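Lin2722 protein (Listeria innocua, PDB 3DS8) is of unknown function, but its alpha/beta-hydrolase fold with a probable nucleophile elbow suggests that it is a hydrolase. Local coordinates at residues 97-102 with 126-131; 104-109 with 131-136; 146-151 with 198-203; 174-179 with 208-213; 213-218 with 229-234. One frame throughout, in Å; residues are numbered along the deposited sequence.

In the fold
Contacts 1, 2 and 4 belong to the buried core. Contacts 1 and 4 are each a pair of parallel neighbours in the central sheet, and the pairs join through backbone bonds from strand 123-130 to strand 173-180. Contact 2 continues contact 1, packing helix 103-114 and the loop after strand 123-130 together with largely apolar chemistry; the two share G131. Contact 3 is only partly buried, its centre about 17 Å from that of the chain, and joins two loops by arginine bonds and stacking; its R200 also reaches E212 of contact 4. Contact 5 shares D213 and strand 209-216 with contact 4, but lies farther out, binding a helix through polar side chains that include an exposed lysine.

Contact 1: 97-102 with 126-131; sequences DGVGHS and KLVAIG. With SO4 (sulfate ion), chain F.
D97 and K126 begin a parallel pairing of strands 97-101 and 126-130, part of a beta-alpha-beta unit in the central sheet of the alpha/beta-hydrolase fold. Their side chains lie side by side and point the same way. In K126, CB rests 3.4 Å from D97 OD1 and CG stays close to the same oxygen, while CD moves on to D97 OD2 at 3.7 Å. Beyond this CE approaches sulfate O3, and the bend at chi4 (-78°) brings NZ into a hydrogen bond of 3.2 Å with that oxygen. The ammonium also has partners in E173 and in the carbonyls of F238 and F242. D97 OD1 takes the amide N of K126 at 2.9 Å from above the carboxylate plane, and its OD2 forms salt bridges with R59 and R125.

Farther along, G98 and G100 exchange backbone bonds with K126, V128 and I130. V99 CG1 packs on V128 CB and lies 3.8 Å from I130 CD1, on the face covered by helix 229-240. Just past the strand end, the backbone of S102 (phi 54°, psi -116°) has the strained turn of a probable nucleophile elbow, with H222 close by. There I130 O takes two donors, S102 N at 2.8 Å and, weakly, H101 ND1 at 3.4 Å.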
# COMPACT_ATOMS: atom_id res chain seq x y z
N ASP A 97 -8.12 -1.98 5.57
CA ASP A 97 -6.74 -1.50 5.51
C ASP A 97 -6.02 -2.24 4.38
O ASP A 97 -6.49 -3.29 3.95
CB ASP A 97 -6.05 -1.77 6.81
CG ASP A 97 -6.69 -1.07 7.96
OD1 ASP A 97 -7.24 0.02 7.76
OD2 ASP A 97 -6.60 -1.61 9.07
N GLY A 98 -4.99 -1.66 3.81
CA GLY A 98 -4.25 -2.32 2.75
C GLY A 98 -2.75 -2.13 2.87
O GLY A 98 -2.30 -1.08 3.29
N VAL A 99 -2.01 -3.16 2.52
CA VAL A 99 -0.57 -3.12 2.43
C VAL A 99 -0.24 -3.55 1.02
O VAL A 99 -0.65 -4.62 0.58
CB VAL A 99 0.10 -4.09 3.39
CG1 VAL A 99 1.64 -3.94 3.30
CG2 VAL A 99 -0.39 -3.88 4.83
N GLY A 100 0.54 -2.74 0.32
CA GLY A 100 0.95 -3.06 -1.04
C GLY A 100 2.44 -2.94 -1.29
O GLY A 100 3.05 -1.93 -0.94
N HIS A 101 3.05 -3.98 -1.82
CA HIS A 101 4.46 -3.92 -2.20
C HIS A 101 4.53 -3.31 -3.59
O HIS A 101 3.88 -3.82 -4.52
CB HIS A 101 5.01 -5.34 -2.17
CG HIS A 101 6.44 -5.48 -2.58
ND1 HIS A 101 7.44 -4.57 -2.28
CD2 HIS A 101 7.05 -6.49 -3.26
CE1 HIS A 101 8.58 -5.02 -2.78
NE2 HIS A 101 8.37 -6.17 -3.37
N SER A 102 5.33 -2.27 -3.73
CA SER A 102 5.68 -1.65 -5.00
C SER A 102 4.44 -1.27 -5.82
O SER A 102 3.66 -0.44 -5.36
CB SER A 102 6.71 -2.51 -5.75
OG SER A 102 7.34 -1.68 -6.74
N LYS A 126 -6.31 2.48 6.48
CA LYS A 126 -4.84 2.54 6.55
C LYS A 126 -4.28 2.02 5.24
O LYS A 126 -4.75 1.00 4.73
CB LYS A 126 -4.32 1.69 7.68
CG LYS A 126 -4.74 2.21 9.06
CD LYS A 126 -4.39 1.22 10.12
CE LYS A 126 -4.81 1.64 11.47
NZ LYS A 126 -3.95 2.65 12.12
N LEU A 127 -3.28 2.69 4.71
CA LEU A 127 -2.63 2.35 3.45
C LEU A 127 -1.13 2.32 3.71
O LEU A 127 -0.53 3.33 4.04
CB LEU A 127 -2.91 3.41 2.38
CG LEU A 127 -2.56 3.15 0.91
CD1 LEU A 127 -3.15 4.31 0.05
CD2 LEU A 127 -1.05 2.94 0.70
N VAL A 128 -0.54 1.13 3.60
CA VAL A 128 0.91 0.96 3.68
C VAL A 128 1.48 0.65 2.30
O VAL A 128 1.05 -0.30 1.59
CB VAL A 128 1.31 -0.17 4.67
CG1 VAL A 128 2.85 -0.32 4.76
CG2 VAL A 128 0.73 0.06 6.07
N ALA A 129 2.40 1.52 1.85
CA ALA A 129 3.04 1.38 0.54
C ALA A 129 4.53 1.10 0.74
O ALA A 129 5.20 1.89 1.38
CB ALA A 129 2.84 2.68 -0.30
N ILE A 130 5.01 -0.05 0.24
CA ILE A 130 6.37 -0.51 0.53
C ILE A 130 7.15 -0.47 -0.79
O ILE A 130 6.92 -1.30 -1.68
CB ILE A 130 6.37 -1.92 1.17
CG1 ILE A 130 5.48 -1.95 2.42
CG2 ILE A 130 7.80 -2.36 1.47
CD1 ILE A 130 5.38 -3.31 3.05
N GLY A 131 8.06 0.51 -0.91
CA GLY A 131 8.88 0.70 -2.12
C GLY A 131 8.07 1.01 -3.37
O GLY A 131 8.40 0.54 -4.46
S SO4 F . -7.13 4.76 13.58
O1 SO4 F . -8.38 4.88 14.36
O2 SO4 F . -6.32 5.97 13.92
O3 SO4 F . -6.42 3.50 13.90
O4 SO4 F . -7.44 4.61 12.13

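Contact 2: 104-109 with 131-136; sequences GGLALT and GSPFND
L106 reaches from helix 103-114 into the loop that follows strand 123-130 and is the main wedge of this contact. Its two methyl groups divide the work. CD1 lies 3.7 Å from P133 CD, with the leucine and proline side chains crossing at about a right angle, whereas CD2 presses on F134 CD1 at 3.5 Å and also meets S132 CB at 3.9 Å. Close packing continues at G105, where the lack of a side chain lets S132 OG sit 3.3 Å from CA. F134 has CG anti to its carbonyl carbon (chi1 -62°), and its ring turns an edge to the helix: T109 OG1 lies in the ring plane, 3.4 Å from CE1.

The other flank is looser. P133 is partly exposed, and the type I turn from P133 to D136 carries the chain away from the helix, towards Q157 of helix 156-163.

Neither hydroxyl depends on the facing segment for its hydrogen bond. S132 OG is bonded to the carbonyl of S102 on the probable nucleophile elbow, and T109 OG1 gives its proton to G105 O at 2.9 Å. The union of helix and loop therefore rests mainly on van der Waals packing.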
# COMPACT_ATOMS: atom_id res chain seq x y z
N GLY A 104 1.72 -2.67 -6.05
CA GLY A 104 0.54 -2.87 -5.18
C GLY A 104 0.18 -1.69 -4.35
O GLY A 104 -1.01 -1.38 -4.15
N GLY A 105 1.19 -1.01 -3.83
CA GLY A 105 0.96 0.28 -3.14
C GLY A 105 0.42 1.38 -4.04
O GLY A 105 -0.42 2.17 -3.62
N LEU A 106 0.85 1.41 -5.31
CA LEU A 106 0.30 2.35 -6.29
C LEU A 106 -1.18 2.07 -6.59
O LEU A 106 -1.98 2.97 -6.68
CB LEU A 106 1.12 2.39 -7.57
CG LEU A 106 2.61 2.72 -7.45
CD1 LEU A 106 3.31 2.64 -8.80
CD2 LEU A 106 2.73 4.09 -6.77
N ALA A 107 -1.52 0.80 -6.75
CA ALA A 107 -2.91 0.39 -6.95
C ALA A 107 -3.81 0.84 -5.79
O ALA A 107 -4.90 1.41 -6.00
CB ALA A 107 -2.99 -1.14 -7.17
N LEU A 108 -3.33 0.69 -4.56
CA LEU A 108 -4.07 1.18 -3.42
C LEU A 108 -4.25 2.70 -3.44
O LEU A 108 -5.23 3.19 -2.90
CB LEU A 108 -3.42 0.73 -2.12
CG LEU A 108 -3.48 -0.76 -1.76
CD1 LEU A 108 -2.57 -1.09 -0.57
CD2 LEU A 108 -4.94 -1.19 -1.49
N THR A 109 -3.25 3.42 -3.92
CA THR A 109 -3.29 4.88 -3.95
C THR A 109 -4.32 5.37 -5.00
O THR A 109 -5.17 6.24 -4.71
CB THR A 109 -1.90 5.44 -4.23
OG1 THR A 109 -1.01 4.98 -3.20
CG2 THR A 109 -1.90 7.00 -4.29
N GLY A 131 8.06 0.51 -0.91
CA GLY A 131 8.88 0.70 -2.12
C GLY A 131 8.07 1.01 -3.37
O GLY A 131 8.40 0.54 -4.46
N SER A 132 7.02 1.83 -3.24
CA SER A 132 6.11 2.06 -4.35
C SER A 132 6.64 3.24 -5.16
O SER A 132 6.89 4.29 -4.57
CB SER A 132 4.68 2.36 -3.87
OG SER A 132 4.09 1.24 -3.18
N PRO A 133 6.77 3.07 -6.48
CA PRO A 133 7.36 4.17 -7.25
C PRO A 133 6.32 5.23 -7.65
O PRO A 133 5.87 5.31 -8.81
CB PRO A 133 7.98 3.43 -8.43
CG PRO A 133 7.07 2.26 -8.63
CD PRO A 133 6.58 1.86 -7.32
N PHE A 134 5.94 6.06 -6.69
CA PHE A 134 4.99 7.14 -6.93
C PHE A 134 5.35 8.07 -8.08
O PHE A 134 4.48 8.51 -8.80
CB PHE A 134 4.70 7.93 -5.65
CG PHE A 134 4.08 7.09 -4.57
CD1 PHE A 134 2.72 6.81 -4.60
CD2 PHE A 134 4.85 6.64 -3.50
CE1 PHE A 134 2.16 6.01 -3.65
CE2 PHE A 134 4.29 5.81 -2.57
CZ PHE A 134 2.90 5.56 -2.62
N ASN A 135 6.65 8.33 -8.26
CA ASN A 135 7.14 9.09 -9.40
C ASN A 135 8.04 8.23 -10.32
O ASN A 135 9.02 8.72 -10.87
CB ASN A 135 7.90 10.31 -8.89
CG ASN A 135 8.11 11.35 -9.99
OD1 ASN A 135 7.20 11.62 -10.78
ND2 ASN A 135 9.28 11.99 -10.00
N ASP A 136 7.66 6.97 -10.51
CA ASP A 136 8.31 6.05 -11.41
C ASP A 136 9.81 5.84 -11.09
O ASP A 136 10.22 5.96 -9.91
CB ASP A 136 8.00 6.41 -12.89
CG ASP A 136 6.49 6.41 -13.21
OD1 ASP A 136 5.74 5.65 -12.59
OD2 ASP A 136 6.09 7.12 -14.13

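Contact 3: 146-151 with 198-203; sequences LSFKKL and ATRLFM
Two loops at the margin of the alpha/beta-hydrolase fold meet here, one in the excursion between strands 123-130 and 173-180, where many relatives carry a cap, and the other holding a short 3-10 segment, 198-201; R200 and F148 are the centre of their contact. The guanidinium of R200 lies flat on the F148 ring, with planes 12° apart and centres 4.0 Å apart, a parallel stack in which F148 CE2 comes over the middle of the guanidinium. F148 CG sits beside its own carbonyl carbon (chi1 75°), and R200 NH1 meets both ring and carbonyl of this residue. R200 CD covers the same ring nearer its rim.

Around its edge the guanidinium also holds backbone carbonyls close to its own plane. NH1 and NH2 both bind L146 O, at 2.8 Å and 3.1 Å, and NH1 adds F148 O at 3.1 Å, on a lone pair of that carbonyl. NH2 has a salt bridge to E212, so the buried cation is tied to strand 209-216 as well as to the loop.

At the edge of the F148 ring L201 supplies the apolar part. Its CG faces that edge, CD1 sits 3.7 Å from L151 CG, and CD2 approaches K149 O to 3.3 Å.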
# COMPACT_ATOMS: atom_id res chain seq x y z
N LEU A 146 16.79 14.18 0.13
CA LEU A 146 15.72 13.58 0.94
C LEU A 146 14.89 14.63 1.68
O LEU A 146 13.84 14.29 2.18
CB LEU A 146 16.25 12.52 1.91
CG LEU A 146 16.65 11.20 1.27
CD1 LEU A 146 17.30 10.37 2.32
CD2 LEU A 146 15.41 10.47 0.68
N SER A 147 15.31 15.88 1.69
CA SER A 147 14.49 16.97 2.25
C SER A 147 13.59 17.64 1.19
O SER A 147 12.97 18.71 1.41
CB SER A 147 15.36 17.98 3.02
OG SER A 147 16.04 18.79 2.11
N PHE A 148 13.48 16.98 0.04
CA PHE A 148 12.71 17.53 -1.07
C PHE A 148 11.30 18.06 -0.70
O PHE A 148 10.54 17.41 0.01
CB PHE A 148 12.63 16.51 -2.24
CG PHE A 148 11.68 15.35 -2.00
CD1 PHE A 148 10.40 15.36 -2.56
CD2 PHE A 148 12.05 14.29 -1.20
CE1 PHE A 148 9.52 14.31 -2.33
CE2 PHE A 148 11.18 13.24 -0.94
CZ PHE A 148 9.90 13.25 -1.49
N LYS A 149 10.97 19.24 -1.25
CA LYS A 149 9.65 19.86 -1.21
C LYS A 149 8.97 19.78 -2.57
O LYS A 149 7.80 20.08 -2.66
CB LYS A 149 9.76 21.35 -0.87
CG LYS A 149 10.62 21.68 0.35
CD LYS A 149 9.90 21.38 1.62
CE LYS A 149 10.78 21.77 2.84
NZ LYS A 149 11.78 20.69 3.19
N LYS A 150 9.73 19.46 -3.62
CA LYS A 150 9.22 19.27 -4.98
C LYS A 150 10.12 18.27 -5.69
O LYS A 150 11.27 18.03 -5.28
CB LYS A 150 9.22 20.57 -5.79
CG LYS A 150 10.54 21.24 -5.87
CD LYS A 150 10.57 22.35 -6.96
CE LYS A 150 9.91 23.67 -6.56
NZ LYS A 150 10.50 24.89 -7.31
N LEU A 151 9.62 17.69 -6.77
CA LEU A 151 10.41 16.76 -7.57
C LEU A 151 11.10 17.48 -8.71
O LEU A 151 10.56 18.43 -9.28
CB LEU A 151 9.54 15.64 -8.13
CG LEU A 151 8.80 14.83 -7.06
CD1 LEU A 151 7.54 14.22 -7.70
CD2 LEU A 151 9.71 13.77 -6.48
N ALA A 198 7.32 10.03 -2.53
CA ALA A 198 6.75 11.20 -3.20
C ALA A 198 5.29 11.46 -2.79
O ALA A 198 4.77 12.54 -3.04
CB ALA A 198 6.93 11.10 -4.70
N THR A 199 4.68 10.51 -2.09
CA THR A 199 3.47 10.74 -1.31
C THR A 199 3.55 12.00 -0.44
O THR A 199 2.52 12.58 -0.14
CB THR A 199 3.16 9.52 -0.40
OG1 THR A 199 4.38 8.92 0.05
CG2 THR A 199 2.33 8.46 -1.19
N ARG A 200 4.76 12.41 -0.07
CA ARG A 200 4.95 13.64 0.72
C ARG A 200 4.32 14.86 0.07
O ARG A 200 3.98 15.84 0.75
CB ARG A 200 6.47 13.86 0.80
CG ARG A 200 6.93 14.93 1.58
CD ARG A 200 8.43 15.04 1.38
NE ARG A 200 9.15 13.95 2.03
CZ ARG A 200 10.47 13.99 2.25
NH1 ARG A 200 11.16 15.06 1.89
NH2 ARG A 200 11.10 12.99 2.85
N LEU A 201 4.17 14.82 -1.25
CA LEU A 201 3.68 15.95 -2.01
C LEU A 201 2.17 16.00 -2.21
O LEU A 201 1.66 16.98 -2.76
CB LEU A 201 4.41 16.02 -3.35
CG LEU A 201 5.95 16.03 -3.21
CD1 LEU A 201 6.57 16.23 -4.51
CD2 LEU A 201 6.46 17.09 -2.22
N PHE A 202 1.45 14.98 -1.75
CA PHE A 202 0.00 14.97 -1.91
C PHE A 202 -0.78 14.37 -0.74
O PHE A 202 -1.97 14.69 -0.58
CB PHE A 202 -0.40 14.35 -3.28
CG PHE A 202 -0.08 12.89 -3.44
CD1 PHE A 202 -1.03 11.92 -3.16
CD2 PHE A 202 1.14 12.47 -3.95
CE1 PHE A 202 -0.77 10.61 -3.33
CE2 PHE A 202 1.40 11.13 -4.13
CZ PHE A 202 0.45 10.20 -3.82
N MSE A 203 -0.13 13.57 0.11
CA MSE A 203 -0.88 13.00 1.23
C MSE A 203 -1.01 13.93 2.46
O MSE A 203 -2.10 14.02 3.05
CB MSE A 203 -0.33 11.64 1.60
CG MSE A 203 -0.56 10.63 0.52
SE MSE A 203 -2.51 10.35 0.25
CE MSE A 203 -2.41 8.60 -0.67

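Contact 4: 174-179 with 208-213; sequences VLAIAG and KAYIED
V174 and Y210 open the pairing of strands 174-179 and 209-213, which run parallel at 14° in the central sheet of the alpha/beta-hydrolase fold. Backbone bonds form the first group. V174 N binds A209 O at 2.9 Å, although the donor stands well above that carbonyl's plane. From there the ladder is regular: I211 N to V174 O, A176 N to I211 O, D213 N to A176 O and A178 N to D213 O, each 2.8 to 2.9 Å long.

Apolar contacts differ between the two faces. On the face with V174 and A176, the Y210 ring meets V174 CG1 edge-on, 3.8 Å from CD1, and A176 CB is 4.1 Å from Y210 CE1. On the other, L175 CD1 lies 3.8 Å from I211 CG2, the leucine's chi2 of 62° bringing this methyl close to the neighbouring strand.

Polar side chains make the last group. The I177 and D213 side chains run side by side, the methyl CG2 of I177 in van der Waals contact with the carboxylate oxygen D213 OD2 at 3.8 Å. Y210 OH gives its proton to the anti lone pair of E212 OE2 at 2.6 Å and is also bonded to T199. E212 OE1 accepts from the backbone N of D252 besides its bridge to R200, which links this face of the sheet to the 198-203 loop.

Strand 123-130 flanks strand 173-180 on its other side. Helix 229-240 covers the face of L175, I177, I211 and D213, and the loop bearing T199 lies against the face of A176 and Y210.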
# COMPACT_ATOMS: atom_id res chain seq x y z
N VAL A 174 -1.65 6.96 6.03
CA VAL A 174 -0.71 6.48 5.02
C VAL A 174 0.66 6.30 5.62
O VAL A 174 1.17 7.21 6.30
CB VAL A 174 -0.65 7.43 3.80
CG1 VAL A 174 0.43 6.98 2.84
CG2 VAL A 174 -1.98 7.52 3.10
N LEU A 175 1.27 5.14 5.39
CA LEU A 175 2.64 4.87 5.77
C LEU A 175 3.40 4.53 4.50
O LEU A 175 3.03 3.59 3.75
CB LEU A 175 2.74 3.67 6.74
CG LEU A 175 4.14 3.11 7.00
CD1 LEU A 175 5.02 4.17 7.65
CD2 LEU A 175 4.01 1.80 7.90
N ALA A 176 4.44 5.32 4.21
CA ALA A 176 5.30 5.09 3.06
C ALA A 176 6.65 4.58 3.55
O ALA A 176 7.41 5.27 4.27
CB ALA A 176 5.51 6.38 2.23
N ILE A 177 6.93 3.34 3.19
CA ILE A 177 8.19 2.68 3.47
C ILE A 177 9.09 2.69 2.26
O ILE A 177 8.65 2.34 1.13
CB ILE A 177 7.93 1.24 3.94
CG1 ILE A 177 7.29 1.24 5.33
CG2 ILE A 177 9.23 0.41 3.91
CD1 ILE A 177 6.83 -0.15 5.80
N ALA A 178 10.31 3.18 2.44
CA ALA A 178 11.24 3.31 1.35
C ALA A 178 12.58 2.70 1.70
O ALA A 178 13.01 2.75 2.86
CB ALA A 178 11.46 4.77 0.97
N GLY A 179 13.23 2.10 0.71
CA GLY A 179 14.62 1.63 0.87
C GLY A 179 15.65 2.53 0.20
O GLY A 179 15.39 3.19 -0.82
N LYS A 208 -5.48 11.96 7.02
CA LYS A 208 -5.38 12.24 8.44
C LYS A 208 -3.93 12.05 8.93
O LYS A 208 -3.42 12.86 9.69
CB LYS A 208 -6.32 11.36 9.24
CG LYS A 208 -6.27 11.65 10.70
CD LYS A 208 -7.34 10.97 11.43
CE LYS A 208 -7.11 9.49 11.53
NZ LYS A 208 -8.18 8.83 12.36
N ALA A 209 -3.27 11.00 8.46
CA ALA A 209 -1.93 10.70 8.90
C ALA A 209 -1.08 10.36 7.70
O ALA A 209 -1.52 9.72 6.74
CB ALA A 209 -1.92 9.53 9.88
N TYR A 210 0.17 10.81 7.74
CA TYR A 210 1.14 10.45 6.74
C TYR A 210 2.46 10.29 7.45
O TYR A 210 2.94 11.23 8.05
CB TYR A 210 1.29 11.53 5.67
CG TYR A 210 2.41 11.22 4.72
CD1 TYR A 210 2.33 10.14 3.85
CD2 TYR A 210 3.61 11.99 4.72
CE1 TYR A 210 3.42 9.81 3.01
CE2 TYR A 210 4.66 11.69 3.84
CZ TYR A 210 4.55 10.58 2.99
OH TYR A 210 5.59 10.28 2.13
N ILE A 211 3.02 9.08 7.39
CA ILE A 211 4.27 8.73 8.05
C ILE A 211 5.24 8.11 7.06
O ILE A 211 4.83 7.28 6.24
CB ILE A 211 3.99 7.72 9.20
CG1 ILE A 211 2.97 8.31 10.20
CG2 ILE A 211 5.31 7.29 9.87
CD1 ILE A 211 2.78 7.47 11.49
N GLU A 212 6.51 8.54 7.09
CA GLU A 212 7.55 7.96 6.25
C GLU A 212 8.48 7.11 7.10
O GLU A 212 8.76 7.46 8.29
CB GLU A 212 8.36 9.09 5.60
CG GLU A 212 7.52 9.93 4.64
CD GLU A 212 8.28 11.04 3.95
OE1 GLU A 212 9.36 11.44 4.43
OE2 GLU A 212 7.78 11.51 2.89
N ASP A 213 9.06 6.06 6.52
CA ASP A 213 10.10 5.25 7.21
C ASP A 213 11.09 4.84 6.14
O ASP A 213 10.70 4.23 5.14
CB ASP A 213 9.46 3.97 7.80
CG ASP A 213 10.50 2.76 8.02
OD1 ASP A 213 11.11 2.83 9.08
OD2 ASP A 213 10.69 1.74 7.16

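Contact 5: 213-218 with 229-234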
# COMPACT_ATOMS: atom_id res chain seq x y z
N ASP A 213 9.06 6.06 6.52
CA ASP A 213 10.10 5.25 7.21
C ASP A 213 11.09 4.84 6.14
O ASP A 213 10.70 4.23 5.14
CB ASP A 213 9.46 3.97 7.80
CG ASP A 213 10.50 2.76 8.02
OD1 ASP A 213 11.11 2.83 9.08
OD2 ASP A 213 10.69 1.74 7.16
N ILE A 214 12.33 5.25 6.28
CA ILE A 214 13.39 4.86 5.33
C ILE A 214 14.27 3.79 5.97
O ILE A 214 14.72 3.95 7.11
CB ILE A 214 14.29 6.04 4.97
CG1 ILE A 214 13.47 7.17 4.33
CG2 ILE A 214 15.44 5.58 4.01
CD1 ILE A 214 14.29 8.42 4.08
N GLN A 215 14.48 2.69 5.27
CA GLN A 215 15.41 1.70 5.69
C GLN A 215 16.67 1.80 4.82
O GLN A 215 16.58 1.90 3.60
CB GLN A 215 14.85 0.27 5.57
CG GLN A 215 13.72 -0.03 6.51
CD GLN A 215 12.95 -1.25 6.06
OE1 GLN A 215 13.56 -2.32 5.78
NE2 GLN A 215 11.63 -1.12 5.99
N VAL A 216 17.82 1.75 5.45
CA VAL A 216 19.09 1.93 4.73
C VAL A 216 19.94 0.67 4.79
O VAL A 216 20.08 0.01 5.85
CB VAL A 216 19.89 3.13 5.24
CG1 VAL A 216 21.11 3.40 4.34
CG2 VAL A 216 19.01 4.39 5.33
N GLY A 217 20.56 0.37 3.67
CA GLY A 217 21.50 -0.73 3.61
C GLY A 217 21.23 -1.72 2.50
O GLY A 217 20.19 -1.72 1.85
N GLU A 218 22.21 -2.60 2.27
CA GLU A 218 22.10 -3.60 1.25
C GLU A 218 20.89 -4.48 1.43
O GLU A 218 20.35 -4.97 0.44
CB GLU A 218 23.38 -4.43 1.15
CG GLU A 218 23.71 -5.30 2.33
CD GLU A 218 25.00 -6.09 2.12
OE1 GLU A 218 25.63 -5.98 1.04
OE2 GLU A 218 25.38 -6.82 3.06
N PRO A 229 12.62 -7.46 8.37
CA PRO A 229 12.08 -7.31 9.70
C PRO A 229 11.54 -5.92 9.98
O PRO A 229 10.49 -5.79 10.60
CB PRO A 229 13.29 -7.60 10.59
CG PRO A 229 14.07 -8.63 9.83
CD PRO A 229 13.92 -8.15 8.39
N LYS A 230 12.28 -4.89 9.60
CA LYS A 230 11.80 -3.54 9.89
C LYS A 230 10.48 -3.22 9.18
O LYS A 230 9.63 -2.50 9.75
CB LYS A 230 12.83 -2.49 9.48
CG LYS A 230 12.38 -1.07 9.72
CD LYS A 230 12.03 -0.78 11.24
CE LYS A 230 11.88 0.74 11.52
NZ LYS A 230 11.56 1.02 12.99
N SER A 231 10.35 -3.61 7.91
CA SER A 231 9.10 -3.43 7.18
C SER A 231 7.93 -4.07 7.90
O SER A 231 6.88 -3.46 8.09
CB SER A 231 9.15 -3.95 5.72
OG SER A 231 9.89 -3.04 4.94
N ILE A 232 8.13 -5.30 8.31
CA ILE A 232 7.05 -6.03 8.98
C ILE A 232 6.72 -5.43 10.35
O ILE A 232 5.52 -5.25 10.72
CB ILE A 232 7.36 -7.54 9.05
CG1 ILE A 232 7.40 -8.08 7.60
CG2 ILE A 232 6.26 -8.24 9.88
CD1 ILE A 232 7.98 -9.49 7.46
N GLU A 233 7.73 -5.08 11.10
CA GLU A 233 7.55 -4.42 12.42
C GLU A 233 6.80 -3.09 12.26
O GLU A 233 5.86 -2.80 13.01
CB GLU A 233 8.88 -4.20 13.11
CG GLU A 233 9.60 -5.47 13.46
CD GLU A 233 11.14 -5.33 13.47
OE1 GLU A 233 11.66 -4.20 13.69
OE2 GLU A 233 11.82 -6.35 13.26
N LYS A 234 7.22 -2.29 11.27
CA LYS A 234 6.60 -0.96 11.11
C LYS A 234 5.13 -1.09 10.65
O LYS A 234 4.26 -0.34 11.10
CB LYS A 234 7.44 -0.10 10.18
CG LYS A 234 7.10 1.38 10.25
CD LYS A 234 7.62 2.06 11.47
CE LYS A 234 7.17 3.53 11.53
NZ LYS A 234 7.57 4.24 12.79
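Q215 and S231 make the one hydrogen bond from strand 213-216 to helix 229-234: Q215 NE2 reaches S231 OG at 2.8 Å with an N-H...O angle of 168°. The serine oxygen lies in the amide plane of Q215. The second hydrogen of the same NE2 goes to D213 OD2 at 3.2 Å, also near that plane, so both N-H groups are used. K230 runs past the glutamine. Its CG touches Q215 CG at 3.6 Å, and its CB lies 3.6 Å from Q215 CD. The chain bends at chi2 (59°), which sets CD; farther on, CE lies 3.3 Å from D213 OD1. The charged ends remain apart, K230 NZ being 4.3 Å from D213 OD1, beyond a salt bridge.

Second-shell bonds set the two groups. Q215 OE1 is bonded to T228, which also holds the S231 backbone N, and S231 OG is bonded to the carbonyl of L225. Strand and helix belong to the beta-alpha-beta unit ending in strand 248-250.

Since S231 OG is an acceptor for Q215 and bonded to a carbonyl, its proton probably points to L225 O. The amide of Q215, gripped at both O and N, can then hardly flip, and the ammonium groups of K230 and K234, near but not in contact, would probably stabilise the charged form of D213.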